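Local coordinates for secreted protein (Streptomyces lividans TK24, PDB 5LXZ) that is a secreted copper metalloradical protein related to galactose oxidase, probably oxidising small alcohol or aldehyde substrates at a mononuclear copper centre, at residues E350-D362 and H548-D560. The protein carries 1 engineered substitution. Numbering follows the deposited sequence.
With CU (copper (II) ion), chain B; EDO (1,2-ethanediol), chain K.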
loop_
_atom_site.group_PDB
_atom_site.type_symbol
_atom_site.label_atom_id
_atom_site.label_comp_id
_atom_site.label_asym_id
_atom_site.label_seq_id
_atom_site.Cartn_x
_atom_site.Cartn_y
_atom_site.Cartn_z
ATOM N N GLU A 350 8.212 -1.485 -8.106
ATOM C CA GLU A 350 7.171 -0.497 -7.882
ATOM C C GLU A 350 5.834 -1.052 -8.300
ATOM O O GLU A 350 5.700 -1.643 -9.376
ATOM C CB GLU A 350 7.453 0.782 -8.677
ATOM C CG GLU A 350 8.636 1.572 -8.095
ATOM C CD GLU A 350 8.800 2.990 -8.639
ATOM O OE1 GLU A 350 7.882 3.504 -9.336
ATOM O OE2 GLU A 350 9.860 3.604 -8.336
ATOM N N THR A 351 4.806 -0.875 -7.470
ATOM C CA THR A 351 3.439 -1.321 -7.781
ATOM C C THR A 351 3.268 -2.850 -7.738
ATOM O O THR A 351 2.256 -3.365 -8.210
ATOM C CB THR A 351 2.849 -0.672 -9.062
ATOM O OG1 THR A 351 3.316 -1.329 -10.267
ATOM C CG2 THR A 351 3.159 0.789 -9.112
ATOM N N ALA A 352 4.231 -3.577 -7.185
ATOM C CA ALA A 352 4.091 -4.982 -6.896
ATOM C C ALA A 352 3.284 -5.189 -5.619
ATOM O O ALA A 352 3.272 -4.306 -4.750
ATOM C CB ALA A 352 5.452 -5.598 -6.724
ATOM N N ASN A 353 2.646 -6.333 -5.481
ATOM C CA ASN A 353 1.998 -6.677 -4.240
ATOM C C ASN A 353 2.918 -7.581 -3.447
ATOM O O ASN A 353 3.822 -8.239 -4.004
ATOM C CB ASN A 353 0.598 -7.264 -4.499
ATOM C CG ASN A 353 -0.376 -6.931 -3.401
ATOM O OD1 ASN A 353 -0.002 -7.002 -2.211
ATOM N ND2 ASN A 353 -1.565 -6.523 -3.729
ATOM N N THR A 354 2.672 -7.668 -2.138
ATOM C CA THR A 354 3.422 -8.507 -1.232
ATOM C C THR A 354 2.433 -9.175 -0.301
ATOM O O THR A 354 1.561 -8.480 0.241
ATOM C CB THR A 354 4.373 -7.700 -0.350
ATOM O OG1 THR A 354 5.176 -6.829 -1.157
ATOM C CG2 THR A 354 5.259 -8.613 0.453
ATOM N N VAL A 355 2.621 -10.466 -0.075
ATOM C CA VAL A 355 1.790 -11.237 0.858
ATOM C C VAL A 355 2.667 -12.089 1.721
ATOM O O VAL A 355 3.583 -12.756 1.206
ATOM C CB VAL A 355 0.798 -12.152 0.076
ATOM C CG1 VAL A 355 -0.026 -12.989 1.003
ATOM C CG2 VAL A 355 -0.149 -11.313 -0.760
ATOM N N LEU A 356 2.353 -12.102 3.017
ATOM C CA LEU A 356 2.881 -13.099 3.948
ATOM C C LEU A 356 2.008 -14.333 3.748
ATOM O O LEU A 356 0.819 -14.292 4.067
ATOM C CB LEU A 356 2.859 -12.578 5.370
ATOM C CG LEU A 356 3.215 -13.565 6.473
ATOM C CD1 LEU A 356 4.493 -14.320 6.210
ATOM C CD2 LEU A 356 3.311 -12.797 7.766
ATOM N N LEU A 357 2.540 -15.346 3.084
ATOM C CA LEU A 357 1.735 -16.492 2.711
ATOM C C LEU A 357 1.182 -17.225 3.900
ATOM O O LEU A 357 1.792 -17.246 4.963
ATOM C CB LEU A 357 2.531 -17.475 1.861
ATOM C CG LEU A 357 3.021 -16.932 0.527
ATOM C CD1 LEU A 357 3.980 -17.944 -0.100
ATOM C CD2 LEU A 357 1.869 -16.651 -0.416
ATOM N N PRO A 358 0.006 -17.849 3.718
ATOM C CA PRO A 358 -0.582 -18.640 4.778
ATOM C C PRO A 358 0.105 -20.004 4.865
ATOM O O PRO A 358 0.423 -20.566 3.810
ATOM C CB PRO A 358 -2.046 -18.756 4.341
ATOM C CG PRO A 358 -2.052 -18.624 2.892
ATOM C CD PRO A 358 -0.862 -17.770 2.528
ATOM N N PRO A 359 0.379 -20.567 6.052
ATOM C CA PRO A 359 0.235 -19.919 7.342
ATOM C C PRO A 359 1.415 -19.030 7.658
ATOM O O PRO A 359 2.551 -19.336 7.296
ATOM C CB PRO A 359 0.191 -21.099 8.312
ATOM C CG PRO A 359 1.082 -22.115 7.670
ATOM C CD PRO A 359 0.906 -21.951 6.178
ATOM N N ALA A 360 1.149 -17.954 8.399
ATOM C CA ALA A 360 2.156 -16.979 8.757
ATOM C C ALA A 360 3.320 -17.543 9.541
ATOM O O ALA A 360 4.414 -17.010 9.493
ATOM C CB ALA A 360 1.532 -15.835 9.520
ATOM N N GLN A 361 3.086 -18.648 10.238
ATOM C CA GLN A 361 4.178 -19.326 10.914
ATOM C C GLN A 361 5.381 -19.604 10.011
ATOM O O GLN A 361 6.513 -19.622 10.500
ATOM C CB GLN A 361 3.700 -20.670 11.487
ATOM C CG GLN A 361 2.915 -20.503 12.766
ATOM C CD GLN A 361 1.401 -20.401 12.592
ATOM O OE1 GLN A 361 0.871 -20.017 11.538
ATOM N NE2 GLN A 361 0.676 -20.811 13.645
ATOM N N ASP A 362 5.124 -19.886 8.735
ATOM C CA ASP A 362 6.209 -20.320 7.842
ATOM C C ASP A 362 7.131 -19.192 7.414
ATOM O O ASP A 362 8.220 -19.460 6.915
ATOM C CB ASP A 362 5.621 -21.035 6.644
ATOM C CG ASP A 362 4.932 -22.350 7.016
ATOM O OD1 ASP A 362 5.010 -22.830 8.176
ATOM O OD2 ASP A 362 4.267 -22.882 6.120
ATOM N N HIS A 548 -2.872 1.159 -2.486
ATOM C CA HIS A 548 -1.698 1.237 -3.321
ATOM C C HIS A 548 -0.912 -0.051 -3.332
ATOM O O HIS A 548 0.302 -0.045 -3.218
ATOM C CB HIS A 548 -0.794 2.420 -2.905
ATOM C CG HIS A 548 -1.393 3.773 -3.105
ATOM N ND1 HIS A 548 -2.408 4.273 -2.338
ATOM C CD2 HIS A 548 -1.043 4.781 -3.949
ATOM C CE1 HIS A 548 -2.644 5.518 -2.660
ATOM N NE2 HIS A 548 -1.845 5.833 -3.663
ATOM N N VAL A 549 -1.594 -1.177 -3.564
ATOM C CA VAL A 549 -0.952 -2.452 -3.751
ATOM C C VAL A 549 -0.206 -2.929 -2.499
ATOM O O VAL A 549 0.725 -3.736 -2.597
ATOM C CB VAL A 549 0.001 -2.493 -4.990
ATOM C CG1 VAL A 549 0.008 -3.892 -5.577
ATOM C CG2 VAL A 549 -0.404 -1.507 -6.078
ATOM N N THR A 550 -0.635 -2.431 -1.338
ATOM C CA THR A 550 0.100 -2.593 -0.093
ATOM C C THR A 550 -0.894 -2.970 0.997
ATOM O O THR A 550 -1.867 -2.240 1.214
ATOM C CB THR A 550 0.817 -1.272 0.276
ATOM O OG1 THR A 550 1.608 -0.856 -0.842
ATOM C CG2 THR A 550 1.765 -1.438 1.488
ATOM N N ASP A 551 -0.598 -4.026 1.728
ATOM C CA ASP A 551 -1.412 -4.454 2.860
ATOM C C ASP A 551 -0.510 -5.151 3.843
ATOM O O ASP A 551 -0.183 -6.308 3.693
ATOM C CB ASP A 551 -2.504 -5.366 2.334
ATOM C CG ASP A 551 -3.449 -5.869 3.375
ATOM O OD1 ASP A 551 -3.269 -5.655 4.596
ATOM O OD2 ASP A 551 -4.438 -6.509 2.891
ATOM N N VAL A 552 -0.077 -4.422 4.861
ATOM C CA VAL A 552 0.809 -5.020 5.839
ATOM C C VAL A 552 0.041 -5.637 6.965
ATOM O O VAL A 552 0.653 -6.193 7.874
ATOM C CB VAL A 552 1.872 -4.008 6.338
ATOM C CG1 VAL A 552 2.694 -3.508 5.151
ATOM C CG2 VAL A 552 1.265 -2.894 7.146
ATOM N N ASP A 553 -1.278 -5.521 6.936
ATOM C CA ASP A 553 -2.127 -6.050 8.006
ATOM C C ASP A 553 -2.450 -7.509 7.789
ATOM O O ASP A 553 -2.393 -8.304 8.735
ATOM C CB ASP A 553 -3.440 -5.263 8.100
ATOM C CG ASP A 553 -3.279 -3.938 8.827
ATOM O OD1 ASP A 553 -2.480 -3.080 8.382
ATOM O OD2 ASP A 553 -3.985 -3.740 9.844
ATOM N N GLN A 554 -2.830 -7.918 6.577
ATOM C CA GLN A 554 -3.346 -9.263 6.443
ATOM C C GLN A 554 -2.250 -10.310 6.718
ATOM O O GLN A 554 -1.126 -10.161 6.322
ATOM C CB GLN A 554 -4.091 -9.543 5.118
ATOM C CG GLN A 554 -3.143 -9.597 3.969
ATOM C CD GLN A 554 -3.777 -9.965 2.640
ATOM O OE1 GLN A 554 -4.734 -10.712 2.541
ATOM N NE2 GLN A 554 -3.185 -9.462 1.595
ATOM N N ARG A 555 -2.659 -11.362 7.429
ATOM C CA ARG A 555 -1.817 -12.525 7.696
ATOM C C ARG A 555 -2.779 -13.570 8.208
ATOM O O ARG A 555 -3.805 -13.213 8.830
ATOM C CB ARG A 555 -0.713 -12.243 8.735
ATOM C CG ARG A 555 -1.176 -11.551 10.017
ATOM C CD ARG A 555 -0.064 -11.398 11.034
ATOM N NE ARG A 555 1.064 -10.616 10.482
ATOM C CZ ARG A 555 2.316 -10.687 10.910
ATOM N NH1 ARG A 555 2.637 -11.495 11.900
ATOM N NH2 ARG A 555 3.267 -9.942 10.341
ATOM N N SER A 556 -2.471 -14.819 7.941
ATOM C CA SER A 556 -3.329 -15.914 8.383
ATOM C C SER A 556 -2.510 -16.867 9.219
ATOM O O SER A 556 -1.516 -17.406 8.761
ATOM C CB SER A 556 -3.844 -16.626 7.167
ATOM O OG SER A 556 -4.611 -17.762 7.586
ATOM N N ILE A 557 -2.920 -17.063 10.453
ATOM C CA ILE A 557 -2.168 -17.801 11.460
ATOM C C ILE A 557 -2.870 -19.123 11.705
ATOM O O ILE A 557 -4.061 -19.160 11.974
ATOM C CB ILE A 557 -2.103 -16.981 12.744
ATOM C CG1 ILE A 557 -1.368 -15.655 12.451
ATOM C CG2 ILE A 557 -1.422 -17.769 13.863
ATOM C CD1 ILE A 557 -1.793 -14.547 13.359
ATOM N N ALA A 558 -2.130 -20.225 11.592
ATOM C CA ALA A 558 -2.761 -21.528 11.929
ATOM C C ALA A 558 -2.975 -21.714 13.406
ATOM O O ALA A 558 -2.077 -21.414 14.177
ATOM C CB ALA A 558 -1.854 -22.639 11.423
ATOM N N LEU A 559 -4.126 -22.254 13.791
ATOM C CA LEU A 559 -4.400 -22.584 15.196
ATOM C C LEU A 559 -4.524 -24.087 15.375
ATOM O O LEU A 559 -5.179 -24.751 14.602
ATOM C CB LEU A 559 -5.695 -21.978 15.683
ATOM C CG LEU A 559 -5.991 -20.504 15.511
ATOM C CD1 LEU A 559 -7.092 -20.000 16.429
ATOM C CD2 LEU A 559 -4.776 -19.651 15.659
ATOM N N ASP A 560 -3.911 -24.576 16.441
ATOM C CA ASP A 560 -4.151 -25.951 16.860
ATOM C C ASP A 560 -5.589 -26.023 17.380
ATOM O O ASP A 560 -6.139 -25.061 17.889
ATOM C CB ASP A 560 -3.166 -26.354 17.960
ATOM C CG ASP A 560 -1.764 -26.572 17.445
ATOM O OD1 ASP A 560 -1.567 -26.757 16.240
ATOM O OD2 ASP A 560 -0.848 -26.592 18.287
HETATM CU CU CU B . -2.033 7.387 -5.022
HETATM C C1 EDO K . -3.072 -26.434 11.351
HETATM O O1 EDO K . -3.203 -26.239 9.942
HETATM C C2 EDO K . -4.415 -26.642 12.071
HETATM O O2 EDO K . -5.318 -25.504 11.989
HETATM O O HOH W 1 -0.443 -8.457 2.146
HETATM O O HOH W 2 3.263 -4.486 -1.404
HETATM O O HOH W 3 1.644 -5.609 0.767
HETATM O O HOH W 4 0.152 -10.554 3.811
HETATM O O HOH W 5 -0.183 -15.356 6.378
HETATM O O HOH W 6 -1.892 9.401 -5.855
#
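Gln361 and Ala558 show how a side-chain amide can pair with a strand as if it were backbone. From CB of Gln361, CG lies anti to the carbonyl carbon (chi1 -78°), and the bend at chi2 (93°) then carries CD and the amide toward Ala558. CD of Gln361 lies 3.7 Å from Ala558 N; OE1 of Gln361 accepts from Ala558 N at 3.0 Å on a lone pair, and NE2 of Gln361 donates a hydrogen bond to Ala558 O at 2.9 Å, almost within its own amide plane. The two bonds fix the amide's rotation, while CG2 of Ile557 and CB of Ala558 pack against its nitrogen and oxygen. With this amide cut back to an alanine, Ala558 N and Ala558 O would probably lose these two mates, and a gap is likely to open beside Ile557 CG2. Next to it, Ala360 N donates to Ser556 O at 2.7 Å, and Ala360 CB rests near Ile557 CG1. The chain enters this short 3-10 turn just after the cis peptide before Pro359, whose CB meets Ala558 CB at 4.0 Å. Farther along, CD2 of Leu356 sits 3.8 Å above one face of the Arg555 guanidinium, off toward its rim; Arg555 NH1 bonds to Leu578 O. Between Thr354 and Leu356 water takes over: one molecule links Leu356 N to Gln554 O, another joins Thr354 O, Asp551 O and Gln554 NE2, while Gln554 OE1 accepts from Ile412 N. At the far end Val549 CG1 lies 3.6 Å from Asn353 ND2, which bonds to Pro408 O. The whole is a partly hydrated seam between a Kelch-type propeller blade's inner strand, 353-356, and the galactose-oxidase-like early set domain, whose His548 binds copper alongside Tyr248 and His461.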